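Local coordinates for SPbeta prophage-derived aminoglycoside N(3')-acetyltransferase-like protein YokD (Bacillus subtilis, PDB 2NYG), which probably acts as a coenzyme A-dependent N-acetyltransferase of the antibiotic N-acetyltransferase family and may contribute to antibiotic resistance, at residues E222-V227 / K261-N266; L186-I191 / E218-L223; E63-M68 / G139-K144; N143-Q148 / G162-R167. All blocks are in the same frame, centred on the assembly; numbering follows the deposited sequence.

Interaction 1 (E222-V227 / K261-N266); sequences ELFQEV and KWFINN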
loop_
_atom_site.group_PDB
_atom_site.type_symbol
_atom_site.label_atom_id
_atom_site.label_comp_id
_atom_site.label_asym_id
_atom_site.label_seq_id
_atom_site.Cartn_x
_atom_site.Cartn_y
_atom_site.Cartn_z
ATOM N N GLU A 222 -24.111 7.477 -8.393
ATOM C CA GLU A 222 -23.998 8.515 -9.412
ATOM C C GLU A 222 -24.686 9.807 -9.007
ATOM O O GLU A 222 -24.383 10.864 -9.545
ATOM C CB GLU A 222 -24.584 8.043 -10.747
ATOM C CG GLU A 222 -26.087 7.906 -10.762
ATOM C CD GLU A 222 -26.546 6.491 -10.522
ATOM O OE1 GLU A 222 -25.732 5.681 -10.027
ATOM O OE2 GLU A 222 -27.725 6.188 -10.820
ATOM N N LEU A 223 -25.610 9.709 -8.055
ATOM C CA LEU A 223 -26.370 10.852 -7.555
ATOM C C LEU A 223 -25.740 11.574 -6.348
ATOM O O LEU A 223 -26.027 12.753 -6.109
ATOM C CB LEU A 223 -27.772 10.390 -7.160
ATOM C CG LEU A 223 -28.655 9.770 -8.247
ATOM C CD1 LEU A 223 -29.915 9.217 -7.608
ATOM C CD2 LEU A 223 -28.984 10.814 -9.304
ATOM N N PHE A 224 -24.889 10.865 -5.604
ATOM C CA PHE A 224 -24.252 11.403 -4.406
ATOM C C PHE A 224 -23.762 12.819 -4.544
ATOM O O PHE A 224 -23.868 13.595 -3.606
ATOM C CB PHE A 224 -23.100 10.503 -3.958
ATOM C CG PHE A 224 -23.546 9.167 -3.425
ATOM C CD1 PHE A 224 -24.877 8.767 -3.531
ATOM C CD2 PHE A 224 -22.623 8.281 -2.864
ATOM C CE1 PHE A 224 -25.280 7.523 -3.099
ATOM C CE2 PHE A 224 -23.022 7.015 -2.424
ATOM C CZ PHE A 224 -24.347 6.637 -2.544
ATOM N N GLN A 225 -23.230 13.157 -5.714
ATOM C CA GLN A 225 -22.740 14.500 -5.946
ATOM C C GLN A 225 -23.894 15.493 -5.889
ATOM O O GLN A 225 -23.730 16.612 -5.412
ATOM C CB GLN A 225 -22.045 14.587 -7.298
ATOM C CG GLN A 225 -21.396 15.928 -7.554
ATOM C CD GLN A 225 -20.430 16.312 -6.462
ATOM O OE1 GLN A 225 -19.774 15.458 -5.875
ATOM N NE2 GLN A 225 -20.328 17.602 -6.191
ATOM N N GLU A 226 -25.067 15.075 -6.361
ATOM C CA GLU A 226 -26.241 15.935 -6.333
ATOM C C GLU A 226 -26.779 16.006 -4.909
ATOM O O GLU A 226 -27.162 17.064 -4.428
ATOM C CB GLU A 226 -27.329 15.394 -7.250
ATOM C CG GLU A 226 -28.204 16.482 -7.838
ATOM C CD GLU A 226 -29.422 15.937 -8.569
ATOM O OE1 GLU A 226 -29.263 14.992 -9.381
ATOM O OE2 GLU A 226 -30.533 16.466 -8.325
ATOM N N VAL A 227 -26.796 14.871 -4.230
ATOM C CA VAL A 227 -27.290 14.832 -2.860
ATOM C C VAL A 227 -26.490 15.758 -1.943
ATOM O O VAL A 227 -27.060 16.500 -1.152
ATOM C CB VAL A 227 -27.222 13.412 -2.305
ATOM C CG1 VAL A 227 -27.742 13.385 -0.885
ATOM C CG2 VAL A 227 -28.001 12.472 -3.223
ATOM N N LYS A 261 -34.153 11.544 2.837
ATOM C CA LYS A 261 -35.230 12.411 2.389
ATOM C C LYS A 261 -35.136 12.826 0.926
ATOM O O LYS A 261 -36.119 12.729 0.186
ATOM C CB LYS A 261 -35.319 13.627 3.303
ATOM C CG LYS A 261 -35.740 13.221 4.694
ATOM C CD LYS A 261 -35.841 14.373 5.653
ATOM C CE LYS A 261 -36.427 13.884 6.960
ATOM N NZ LYS A 261 -36.720 14.995 7.896
ATOM N N TRP A 262 -33.964 13.278 0.500
ATOM C CA TRP A 262 -33.767 13.658 -0.892
ATOM C C TRP A 262 -34.188 12.465 -1.762
ATOM O O TRP A 262 -34.917 12.627 -2.731
ATOM C CB TRP A 262 -32.301 14.004 -1.142
ATOM C CG TRP A 262 -32.031 14.578 -2.494
ATOM C CD1 TRP A 262 -31.881 15.894 -2.805
ATOM C CD2 TRP A 262 -31.846 13.852 -3.716
ATOM N NE1 TRP A 262 -31.606 16.039 -4.147
ATOM C CE2 TRP A 262 -31.582 14.802 -4.731
ATOM C CE3 TRP A 262 -31.878 12.493 -4.053
ATOM C CZ2 TRP A 262 -31.348 14.435 -6.060
ATOM C CZ3 TRP A 262 -31.645 12.125 -5.367
ATOM C CH2 TRP A 262 -31.383 13.094 -6.357
ATOM N N PHE A 263 -33.724 11.269 -1.412
ATOM C CA PHE A 263 -34.079 10.062 -2.155
ATOM C C PHE A 263 -35.584 9.773 -2.110
ATOM O O PHE A 263 -36.204 9.551 -3.147
ATOM C CB PHE A 263 -33.345 8.828 -1.595
ATOM C CG PHE A 263 -31.899 8.721 -2.000
ATOM C CD1 PHE A 263 -31.523 8.871 -3.323
ATOM C CD2 PHE A 263 -30.917 8.430 -1.057
ATOM C CE1 PHE A 263 -30.195 8.733 -3.708
ATOM C CE2 PHE A 263 -29.587 8.292 -1.433
ATOM C CZ PHE A 263 -29.226 8.443 -2.760
ATOM N N ILE A 264 -36.157 9.762 -0.910
ATOM C CA ILE A 264 -37.571 9.468 -0.734
ATOM C C ILE A 264 -38.490 10.389 -1.531
ATOM O O ILE A 264 -39.402 9.927 -2.232
ATOM C CB ILE A 264 -37.987 9.556 0.762
ATOM C CG1 ILE A 264 -37.307 8.451 1.563
ATOM C CG2 ILE A 264 -39.497 9.422 0.897
ATOM C CD1 ILE A 264 -37.652 8.462 3.045
ATOM N N ASN A 265 -38.251 11.689 -1.420
ATOM C CA ASN A 265 -39.081 12.662 -2.113
ATOM C C ASN A 265 -38.730 12.858 -3.572
ATOM O O ASN A 265 -39.436 13.545 -4.303
ATOM C CB ASN A 265 -38.999 14.009 -1.387
ATOM C CG ASN A 265 -39.723 14.004 -0.041
ATOM O OD1 ASN A 265 -40.861 13.546 0.058
ATOM N ND2 ASN A 265 -39.063 14.509 0.998
ATOM N N ASN A 266 -37.648 12.251 -4.024
ATOM C CA ASN A 266 -37.298 12.445 -5.413
ATOM C C ASN A 266 -37.695 11.266 -6.271
ATOM O O ASN A 266 -37.760 11.410 -7.480
ATOM C CB ASN A 266 -35.826 12.673 -5.547
ATOM C CG ASN A 266 -35.481 14.019 -6.166
ATOM O OD1 ASN A 266 -35.663 15.074 -5.565
ATOM N ND2 ASN A 266 -34.960 13.975 -7.375
HETATM O O HOH W 1 -30.972 18.064 -5.768
#

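Interaction 2 (L186-I191 / E218-L223); sequences LAEYRI and EFREEL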
loop_
_atom_site.group_PDB
_atom_site.type_symbol
_atom_site.label_atom_id
_atom_site.label_comp_id
_atom_site.label_asym_id
_atom_site.label_seq_id
_atom_site.Cartn_x
_atom_site.Cartn_y
_atom_site.Cartn_z
ATOM N N LEU A 186 -25.690 4.279 3.021
ATOM C CA LEU A 186 -26.548 3.840 4.117
ATOM C C LEU A 186 -28.012 4.265 3.927
ATOM O O LEU A 186 -28.928 3.479 4.193
ATOM C CB LEU A 186 -26.023 4.364 5.454
ATOM C CG LEU A 186 -26.843 4.067 6.719
ATOM C CD1 LEU A 186 -26.963 2.564 6.989
ATOM C CD2 LEU A 186 -26.175 4.769 7.886
ATOM N N ALA A 187 -28.237 5.500 3.476
ATOM C CA ALA A 187 -29.594 5.981 3.243
ATOM C C ALA A 187 -30.327 5.078 2.233
ATOM O O ALA A 187 -31.537 4.857 2.351
ATOM C CB ALA A 187 -29.554 7.408 2.747
ATOM N N GLU A 188 -29.598 4.547 1.255
ATOM C CA GLU A 188 -30.201 3.670 0.255
ATOM C C GLU A 188 -30.838 2.417 0.846
ATOM O O GLU A 188 -31.538 1.698 0.143
ATOM C CB GLU A 188 -29.177 3.286 -0.827
ATOM C CG GLU A 188 -28.839 4.443 -1.763
ATOM C CD GLU A 188 -27.745 4.132 -2.764
ATOM O OE1 GLU A 188 -26.608 3.827 -2.339
ATOM O OE2 GLU A 188 -28.015 4.207 -3.980
ATOM N N TYR A 189 -30.607 2.152 2.129
ATOM C CA TYR A 189 -31.220 0.993 2.781
ATOM C C TYR A 189 -32.397 1.437 3.674
ATOM O O TYR A 189 -32.990 0.632 4.401
ATOM C CB TYR A 189 -30.204 0.240 3.644
ATOM C CG TYR A 189 -29.017 -0.357 2.913
ATOM C CD1 TYR A 189 -27.931 0.437 2.537
ATOM C CD2 TYR A 189 -28.947 -1.730 2.656
ATOM C CE1 TYR A 189 -26.806 -0.114 1.934
ATOM C CE2 TYR A 189 -27.819 -2.294 2.052
ATOM C CZ TYR A 189 -26.752 -1.473 1.698
ATOM O OH TYR A 189 -25.618 -2.000 1.124
ATOM N N ARG A 190 -32.733 2.722 3.607
ATOM C CA ARG A 190 -33.816 3.284 4.403
ATOM C C ARG A 190 -34.894 3.934 3.529
ATOM O O ARG A 190 -35.695 4.731 4.020
ATOM C CB ARG A 190 -33.228 4.306 5.382
ATOM C CG ARG A 190 -32.139 3.703 6.256
ATOM C CD ARG A 190 -31.426 4.689 7.174
ATOM N NE ARG A 190 -30.675 3.967 8.201
ATOM C CZ ARG A 190 -29.901 4.525 9.128
ATOM N NH1 ARG A 190 -29.752 5.841 9.176
ATOM N NH2 ARG A 190 -29.289 3.760 10.021
ATOM N N ILE A 191 -34.918 3.582 2.242
ATOM C CA ILE A 191 -35.887 4.140 1.298
ATOM C C ILE A 191 -36.720 3.081 0.571
ATOM O O ILE A 191 -36.320 1.923 0.484
ATOM C CB ILE A 191 -35.196 5.029 0.246
ATOM C CG1 ILE A 191 -34.240 4.204 -0.614
ATOM C CG2 ILE A 191 -34.488 6.176 0.946
ATOM C CD1 ILE A 191 -33.911 4.839 -1.952
ATOM N N GLU A 218 -28.303 -2.426 -5.646
ATOM C CA GLU A 218 -27.599 -1.899 -6.804
ATOM C C GLU A 218 -27.570 -0.402 -6.569
ATOM O O GLU A 218 -28.474 0.324 -6.965
ATOM C CB GLU A 218 -28.333 -2.227 -8.107
ATOM C CG GLU A 218 -27.624 -1.658 -9.308
ATOM C CD GLU A 218 -28.219 -2.091 -10.630
ATOM O OE1 GLU A 218 -28.367 -3.311 -10.852
ATOM O OE2 GLU A 218 -28.517 -1.205 -11.458
ATOM N N PHE A 219 -26.523 0.046 -5.902
ATOM C CA PHE A 219 -26.368 1.444 -5.546
ATOM C C PHE A 219 -26.480 2.445 -6.669
ATOM O O PHE A 219 -26.242 2.129 -7.819
ATOM C CB PHE A 219 -25.039 1.621 -4.831
ATOM C CG PHE A 219 -24.881 0.716 -3.648
ATOM C CD1 PHE A 219 -23.711 -0.004 -3.453
ATOM C CD2 PHE A 219 -25.909 0.578 -2.731
ATOM C CE1 PHE A 219 -23.573 -0.847 -2.367
ATOM C CE2 PHE A 219 -25.781 -0.257 -1.648
ATOM C CZ PHE A 219 -24.610 -0.973 -1.464
ATOM N N ARG A 220 -26.854 3.665 -6.303
ATOM C CA ARG A 220 -26.998 4.769 -7.243
ATOM C C ARG A 220 -26.036 5.885 -6.844
ATOM O O ARG A 220 -26.408 7.059 -6.784
ATOM C CB ARG A 220 -28.431 5.301 -7.227
ATOM C CG ARG A 220 -29.465 4.331 -7.772
ATOM C CD ARG A 220 -30.829 4.956 -7.785
ATOM N NE ARG A 220 -31.397 5.060 -6.450
ATOM C CZ ARG A 220 -32.441 5.819 -6.142
ATOM N NH1 ARG A 220 -33.025 6.552 -7.080
ATOM N NH2 ARG A 220 -32.921 5.825 -4.902
ATOM N N GLU A 221 -24.789 5.508 -6.581
ATOM C CA GLU A 221 -23.786 6.477 -6.179
ATOM C C GLU A 221 -23.621 7.644 -7.164
ATOM O O GLU A 221 -23.076 8.689 -6.802
ATOM C CB GLU A 221 -22.442 5.776 -5.946
ATOM C CG GLU A 221 -21.694 5.341 -7.195
ATOM C CD GLU A 221 -21.836 3.854 -7.515
ATOM O OE1 GLU A 221 -22.312 3.091 -6.644
ATOM O OE2 GLU A 221 -21.452 3.449 -8.640
ATOM N N GLU A 222 -24.111 7.477 -8.393
ATOM C CA GLU A 222 -23.998 8.515 -9.412
ATOM C C GLU A 222 -24.686 9.807 -9.007
ATOM O O GLU A 222 -24.383 10.864 -9.545
ATOM C CB GLU A 222 -24.584 8.043 -10.747
ATOM C CG GLU A 222 -26.087 7.906 -10.762
ATOM C CD GLU A 222 -26.546 6.491 -10.522
ATOM O OE1 GLU A 222 -25.732 5.681 -10.027
ATOM O OE2 GLU A 222 -27.725 6.188 -10.820
ATOM N N LEU A 223 -25.610 9.709 -8.055
ATOM C CA LEU A 223 -26.370 10.852 -7.555
ATOM C C LEU A 223 -25.740 11.574 -6.348
ATOM O O LEU A 223 -26.027 12.753 -6.109
ATOM C CB LEU A 223 -27.772 10.390 -7.160
ATOM C CG LEU A 223 -28.655 9.770 -8.247
ATOM C CD1 LEU A 223 -29.915 9.217 -7.608
ATOM C CD2 LEU A 223 -28.984 10.814 -9.304
HETATM O O HOH W 2 -30.599 3.576 -4.402
#

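Interaction 3 (E63-M68 / G139-K144); sequences EGTIVM and GKHKNK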
loop_
_atom_site.group_PDB
_atom_site.type_symbol
_atom_site.label_atom_id
_atom_site.label_comp_id
_atom_site.label_asym_id
_atom_site.label_seq_id
_atom_site.Cartn_x
_atom_site.Cartn_y
_atom_site.Cartn_z
ATOM N N GLU A 63 -8.072 9.363 21.832
ATOM C CA GLU A 63 -9.428 9.396 22.369
ATOM C C GLU A 63 -10.398 9.495 21.191
ATOM O O GLU A 63 -11.595 9.228 21.323
ATOM C CB GLU A 63 -9.608 10.618 23.272
ATOM C CG GLU A 63 -8.632 10.706 24.434
ATOM C CD GLU A 63 -9.101 9.950 25.674
ATOM O OE1 GLU A 63 -9.530 8.779 25.555
ATOM O OE2 GLU A 63 -9.032 10.536 26.776
ATOM N N GLY A 64 -9.863 9.909 20.043
ATOM C CA GLY A 64 -10.649 10.022 18.830
ATOM C C GLY A 64 -10.570 8.721 18.044
ATOM O O GLY A 64 -9.848 7.792 18.415
ATOM N N THR A 65 -11.309 8.649 16.945
ATOM C CA THR A 65 -11.332 7.442 16.132
ATOM C C THR A 65 -11.350 7.843 14.664
ATOM O O THR A 65 -12.185 8.639 14.270
ATOM C CB THR A 65 -12.624 6.586 16.433
ATOM O OG1 THR A 65 -12.718 6.292 17.837
ATOM C CG2 THR A 65 -12.597 5.283 15.674
ATOM N N ILE A 66 -10.422 7.326 13.861
ATOM C CA ILE A 66 -10.443 7.636 12.439
ATOM C C ILE A 66 -10.777 6.384 11.639
ATOM O O ILE A 66 -10.146 5.338 11.785
ATOM C CB ILE A 66 -9.122 8.253 11.923
ATOM C CG1 ILE A 66 -7.991 7.260 11.999
ATOM C CG2 ILE A 66 -8.755 9.460 12.751
ATOM C CD1 ILE A 66 -6.674 7.902 11.682
ATOM N N VAL A 67 -11.806 6.506 10.808
ATOM C CA VAL A 67 -12.271 5.410 9.976
ATOM C C VAL A 67 -12.107 5.774 8.502
ATOM O O VAL A 67 -12.195 6.946 8.122
ATOM C CB VAL A 67 -13.776 5.092 10.247
ATOM C CG1 VAL A 67 -14.230 3.938 9.374
ATOM C CG2 VAL A 67 -13.995 4.763 11.709
ATOM N N MET A 68 -11.857 4.765 7.677
ATOM C CA MET A 68 -11.712 4.985 6.257
ATOM C C MET A 68 -12.288 3.796 5.543
ATOM O O MET A 68 -12.251 2.683 6.052
ATOM C CB MET A 68 -10.243 5.122 5.858
ATOM C CG MET A 68 -9.551 6.355 6.366
ATOM S SD MET A 68 -7.891 6.521 5.692
ATOM C CE MET A 68 -7.061 7.418 6.984
ATOM N N GLY A 139 -8.247 3.933 16.676
ATOM C CA GLY A 139 -8.824 4.747 17.727
ATOM C C GLY A 139 -9.698 4.080 18.766
ATOM O O GLY A 139 -9.951 2.880 18.734
ATOM N N LYS A 140 -10.168 4.906 19.689
ATOM C CA LYS A 140 -11.001 4.480 20.792
ATOM C C LYS A 140 -12.116 3.506 20.427
ATOM O O LYS A 140 -12.277 2.482 21.084
ATOM C CB LYS A 140 -11.597 5.713 21.478
ATOM C CG LYS A 140 -12.248 5.419 22.821
ATOM C CD LYS A 140 -12.979 6.636 23.347
ATOM C CE LYS A 140 -13.638 6.335 24.686
ATOM N NZ LYS A 140 -14.448 7.486 25.158
ATOM N N HIS A 141 -12.874 3.809 19.375
ATOM C CA HIS A 141 -13.995 2.949 18.999
ATOM C C HIS A 141 -13.864 2.004 17.800
ATOM O O HIS A 141 -14.853 1.452 17.341
ATOM C CB HIS A 141 -15.253 3.805 18.820
ATOM C CG HIS A 141 -15.653 4.554 20.055
ATOM N ND1 HIS A 141 -15.465 5.915 20.199
ATOM C CD2 HIS A 141 -16.215 4.129 21.208
ATOM C CE1 HIS A 141 -15.892 6.293 21.388
ATOM N NE2 HIS A 141 -16.352 5.230 22.020
ATOM N N LYS A 142 -12.649 1.795 17.318
ATOM C CA LYS A 142 -12.406 0.917 16.174
ATOM C C LYS A 142 -12.985 -0.495 16.300
ATOM O O LYS A 142 -13.345 -1.118 15.303
ATOM C CB LYS A 142 -10.906 0.799 15.937
ATOM C CG LYS A 142 -10.232 -0.074 16.956
ATOM C CD LYS A 142 -8.743 -0.089 16.776
ATOM C CE LYS A 142 -8.104 -0.978 17.816
ATOM N NZ LYS A 142 -6.696 -0.580 18.055
ATOM N N ASN A 143 -13.060 -1.013 17.518
ATOM C CA ASN A 143 -13.570 -2.367 17.718
ATOM C C ASN A 143 -15.073 -2.525 17.568
ATOM O O ASN A 143 -15.526 -3.485 16.945
ATOM C CB ASN A 143 -13.126 -2.905 19.078
ATOM C CG ASN A 143 -11.685 -3.364 19.077
ATOM O OD1 ASN A 143 -11.063 -3.485 20.132
ATOM N ND2 ASN A 143 -11.147 -3.633 17.892
ATOM N N LYS A 144 -15.849 -1.598 18.121
ATOM C CA LYS A 144 -17.298 -1.715 18.017
ATOM C C LYS A 144 -17.838 -1.296 16.664
ATOM O O LYS A 144 -18.991 -1.557 16.340
ATOM C CB LYS A 144 -17.993 -0.928 19.136
ATOM C CG LYS A 144 -17.752 0.563 19.147
ATOM C CD LYS A 144 -18.485 1.224 20.332
ATOM C CE LYS A 144 -18.003 0.679 21.695
ATOM N NZ LYS A 144 -18.709 1.273 22.878
#

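Interaction 4 (N143-Q148 / G162-R167); sequences NKILNQ and GKLYIR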
loop_
_atom_site.group_PDB
_atom_site.type_symbol
_atom_site.label_atom_id
_atom_site.label_comp_id
_atom_site.label_asym_id
_atom_site.label_seq_id
_atom_site.Cartn_x
_atom_site.Cartn_y
_atom_site.Cartn_z
ATOM N N ASN A 143 -13.060 -1.013 17.518
ATOM C CA ASN A 143 -13.570 -2.367 17.718
ATOM C C ASN A 143 -15.073 -2.525 17.568
ATOM O O ASN A 143 -15.526 -3.485 16.945
ATOM C CB ASN A 143 -13.126 -2.905 19.078
ATOM C CG ASN A 143 -11.685 -3.364 19.077
ATOM O OD1 ASN A 143 -11.063 -3.485 20.132
ATOM N ND2 ASN A 143 -11.147 -3.633 17.892
ATOM N N LYS A 144 -15.849 -1.598 18.121
ATOM C CA LYS A 144 -17.298 -1.715 18.017
ATOM C C LYS A 144 -17.838 -1.296 16.664
ATOM O O LYS A 144 -18.991 -1.557 16.340
ATOM C CB LYS A 144 -17.993 -0.928 19.136
ATOM C CG LYS A 144 -17.752 0.563 19.147
ATOM C CD LYS A 144 -18.485 1.224 20.332
ATOM C CE LYS A 144 -18.003 0.679 21.695
ATOM N NZ LYS A 144 -18.709 1.273 22.878
ATOM N N ILE A 145 -16.986 -0.676 15.866
ATOM C CA ILE A 145 -17.368 -0.220 14.554
ATOM C C ILE A 145 -17.089 -1.247 13.454
ATOM O O ILE A 145 -17.894 -1.394 12.532
ATOM C CB ILE A 145 -16.641 1.105 14.236
ATOM C CG1 ILE A 145 -17.106 2.174 15.222
ATOM C CG2 ILE A 145 -16.922 1.538 12.800
ATOM C CD1 ILE A 145 -16.852 3.597 14.770
ATOM N N LEU A 146 -15.968 -1.956 13.560
ATOM C CA LEU A 146 -15.606 -2.940 12.553
ATOM C C LEU A 146 -16.032 -4.365 12.900
ATOM O O LEU A 146 -16.223 -5.193 12.028
ATOM C CB LEU A 146 -14.090 -2.913 12.321
ATOM C CG LEU A 146 -13.370 -1.630 11.912
ATOM C CD1 LEU A 146 -11.939 -1.974 11.638
ATOM C CD2 LEU A 146 -13.990 -1.015 10.670
ATOM N N ASN A 147 -16.186 -4.625 14.191
ATOM C CA ASN A 147 -16.552 -5.938 14.740
ATOM C C ASN A 147 -17.426 -6.936 13.969
ATOM O O ASN A 147 -16.979 -8.033 13.636
ATOM C CB ASN A 147 -17.185 -5.687 16.119
ATOM C CG ASN A 147 -17.739 -6.957 16.771
ATOM O OD1 ASN A 147 -17.927 -8.002 16.126
ATOM N ND2 ASN A 147 -18.043 -6.852 18.066
ATOM N N GLN A 148 -18.681 -6.515 13.807
ATOM C CA GLN A 148 -19.750 -7.304 13.188
ATOM C C GLN A 148 -19.777 -7.636 11.669
ATOM O O GLN A 148 -19.902 -8.806 11.290
ATOM C CB GLN A 148 -21.087 -6.679 13.598
ATOM C CG GLN A 148 -22.285 -6.968 12.705
ATOM C CD GLN A 148 -23.526 -6.395 13.298
ATOM O OE1 GLN A 148 -23.475 -5.712 14.317
ATOM N NE2 GLN A 148 -24.662 -6.669 12.660
ATOM N N GLY A 162 -23.544 1.637 10.172
ATOM C CA GLY A 162 -24.577 1.539 11.180
ATOM C C GLY A 162 -24.067 2.008 12.527
ATOM O O GLY A 162 -24.838 2.431 13.380
ATOM N N LYS A 163 -22.756 1.940 12.715
ATOM C CA LYS A 163 -22.147 2.348 13.966
ATOM C C LYS A 163 -21.712 3.805 13.893
ATOM O O LYS A 163 -21.579 4.473 14.916
ATOM C CB LYS A 163 -20.934 1.479 14.265
ATOM C CG LYS A 163 -21.063 0.041 13.820
ATOM C CD LYS A 163 -21.822 -0.815 14.812
ATOM C CE LYS A 163 -21.758 -2.262 14.357
ATOM N NZ LYS A 163 -22.390 -3.197 15.309
ATOM N N LEU A 164 -21.473 4.310 12.694
ATOM C CA LEU A 164 -21.068 5.697 12.576
ATOM C C LEU A 164 -22.305 6.587 12.614
ATOM O O LEU A 164 -22.215 7.789 12.871
ATOM C CB LEU A 164 -20.299 5.927 11.272
ATOM C CG LEU A 164 -19.003 5.151 10.995
ATOM C CD1 LEU A 164 -18.272 5.782 9.809
ATOM C CD2 LEU A 164 -18.103 5.203 12.200
ATOM N N TYR A 165 -23.468 5.998 12.357
ATOM C CA TYR A 165 -24.695 6.771 12.361
ATOM C C TYR A 165 -25.231 7.011 13.767
ATOM O O TYR A 165 -25.685 8.120 14.073
ATOM C CB TYR A 165 -25.771 6.088 11.515
ATOM C CG TYR A 165 -27.105 6.808 11.557
ATOM C CD1 TYR A 165 -27.327 7.973 10.805
ATOM C CD2 TYR A 165 -28.133 6.353 12.385
ATOM C CE1 TYR A 165 -28.535 8.656 10.884
ATOM C CE2 TYR A 165 -29.338 7.030 12.466
ATOM C CZ TYR A 165 -29.533 8.176 11.720
ATOM O OH TYR A 165 -30.717 8.848 11.838
ATOM N N ILE A 166 -25.174 5.987 14.619
ATOM C CA ILE A 166 -25.680 6.101 15.987
ATOM C C ILE A 166 -24.887 7.071 16.867
ATOM O O ILE A 166 -25.465 7.946 17.514
ATOM C CB ILE A 166 -25.728 4.728 16.682
ATOM C CG1 ILE A 166 -24.385 4.027 16.525
ATOM C CG2 ILE A 166 -26.850 3.881 16.106
ATOM C CD1 ILE A 166 -24.386 2.574 16.996
ATOM N N ARG A 167 -23.568 6.929 16.893
ATOM C CA ARG A 167 -22.751 7.817 17.704
ATOM C C ARG A 167 -22.139 8.952 16.886
ATOM O O ARG A 167 -21.618 8.749 15.791
ATOM C CB ARG A 167 -21.663 7.025 18.411
#

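Interaction 1 (E222-V227 / K261-N266)
Val227 lays a methyl group over the indole of Trp262 in a helix-on-helix contact between the early part of helix 224-234 and the later turns of helix 252-268. This is a CH-pi contact: Val227 CG2 stands 4.2 Å from the centroid of the six-membered ring of Trp262, 18° off its normal. With CG anti to the backbone N (chi1 -172°), the Trp262 side chain leaves its helix toward helix 224-234. The inner part of the interface is wholly apolar. Leu223 CD1 sits in the plane of the Phe263 ring, 3.9 Å from Phe263 CE1, and also touches Trp262. Phe224 CE1 meets the same edge, 4.1 Å from Phe263 CZ, and its ring packs edge-to-face with His185. The outer side is polar and hydrated. There the exposed carboxylate of Glu226 stands nearly perpendicular to the indole, with OE2 in the ring plane at its rim. One water closes this border, accepting from Trp262 NE1 at 2.7 Å and donating to Glu226 OE2 at 3.0 Å.

Interaction 2 (L186-I191 / E218-L223)
Glu188 grips the backbone of Arg220: Arg220 N donates to Glu188 OE2 at 2.7 Å, with an N-H...O angle of 156° and the syn lone pair of the carboxylate in use. That oxygen has a second donor, a water 2.7 Å from Glu188 OE2. The same water accepts from Arg220 NE, so it spans two opposite charges whose atoms, Glu188 OE2 and Arg220 NE, lie 4.3 Å apart, too far for a direct ion pair. The guanidinium finds that in Asp267, through NH2. Glu188 OE1 is satisfied by His185 ND1, so both oxygens of this buried group have partners. Beside it, Tyr189 and Phe219 meet obliquely, with Tyr189 CZ 3.7 Å from Phe219 CE2 and the ring planes at 58°. The Tyr189 hydroxyl lies near the plane of the Phe219 ring, at its edge, and hydrogen-bonds Glu216. The arrangement is that of a type I beta turn, Ala187 to Arg190 at the end of helix 183-187, docked through a buried carboxylate onto the connection from strand 208-217 to helix 224-234.

Interaction 3 (E63-M68 / G139-K144)
Thr65 offers its hydroxyl oxygen to the backbone of His141: His141 N donates to Thr65 OG1 at 2.9 Å and nearly straight, 167° at the hydrogen. With chi1 at -55°, OG1 lies anti to the carbonyl carbon. One residue back, Lys140 N donates to Gly64 O at 3.2 Å, coming in from above the carbonyl plane. Gly64 O also receives a CA-H...O contact from Gly139 CA at 3.3 Å. Behind them stands an antiparallel non-hydrogen-bonded pair, Thr65 with Gly139, whose CA atoms approach to 4.0 Å; Gly139 has no side chain, and a CB there would run into Gly64 O and Thr65 CA. Further out, backbone hydrogen bonds join Thr65 to Met31 and Val33, and Ile66 to Trp138, placing strand 65-69 between strands 32-37 and 135-139. His141 is the N-cap residue of helix 142-146, so both bonds lie where strand 135-139 passes into that helix. Both join a backbone N-H to a neutral oxygen, so ionisation probably affects the junction little.

Interaction 4 (N143-Q148 / G162-R167)
The flat carboxamide of Gln148 meets the ammonium group of Lys163, which donates from NZ to Gln148 OE1 at 2.9 Å. The donor neither lies in the amide plane nor sits squarely over it: it is tilted 34° from the carbonyl plane, at a C=O...N angle of 141°. The extended Gln148 crosses the lysine at about a right angle. Lys163 has the largest share of the contact of any residue. Its chain bends at chi2 (-82°), which swings CD toward the end of helix 142-146, 3.3 Å from Lys144 O. Its CG passes 3.7 Å from Ile145 O, and nearer the backbone CB rests against Ile145 CG1, the two side chains running past each other in opposite directions. Lys144 O, 3.9 Å from Lys163 NZ and not hydrogen-bonded to it, may with the C-terminal end of its helix add some favourable field at the ammonium group. On the buried side, Leu164 CD2 packs against the CG2 and CD1 methyls of Ile145, and Leu164 also packs on Leu252 of helix 252-268. Next to it, Tyr165 ties helix 160-166 to Arg190 by a cation-pi pair and to Asp257 through its hydroxyl. The pattern is that of two short helices, 142-146 and 160-166, packed through a leucine-isoleucine contact, with a lysine laid across the C-terminal end of the first.

In the fold
From the N terminus, interaction 3 is the first to open: it closes a 70-residue excursion by joining strand 65-69 to the end of strand 135-139. Interaction 4 starts where that one finishes, sharing Asn143 and Lys144, and closes a short, mostly irregular loop onto helix 160-166. Interaction 2 then closes a largely beta excursion between helix 183-187 and the loop before helix 224-234; interaction 1 takes over at Glu222 and Leu223 and reaches helix 252-268. The four follow in series, with no nesting or crossing. Spatial links join neighbours: Val67 touches Leu164, Tyr165 meets Arg190, and Phe224 meets Glu188. Interactions 1 and 3, with centres about 29 Å apart, do not touch.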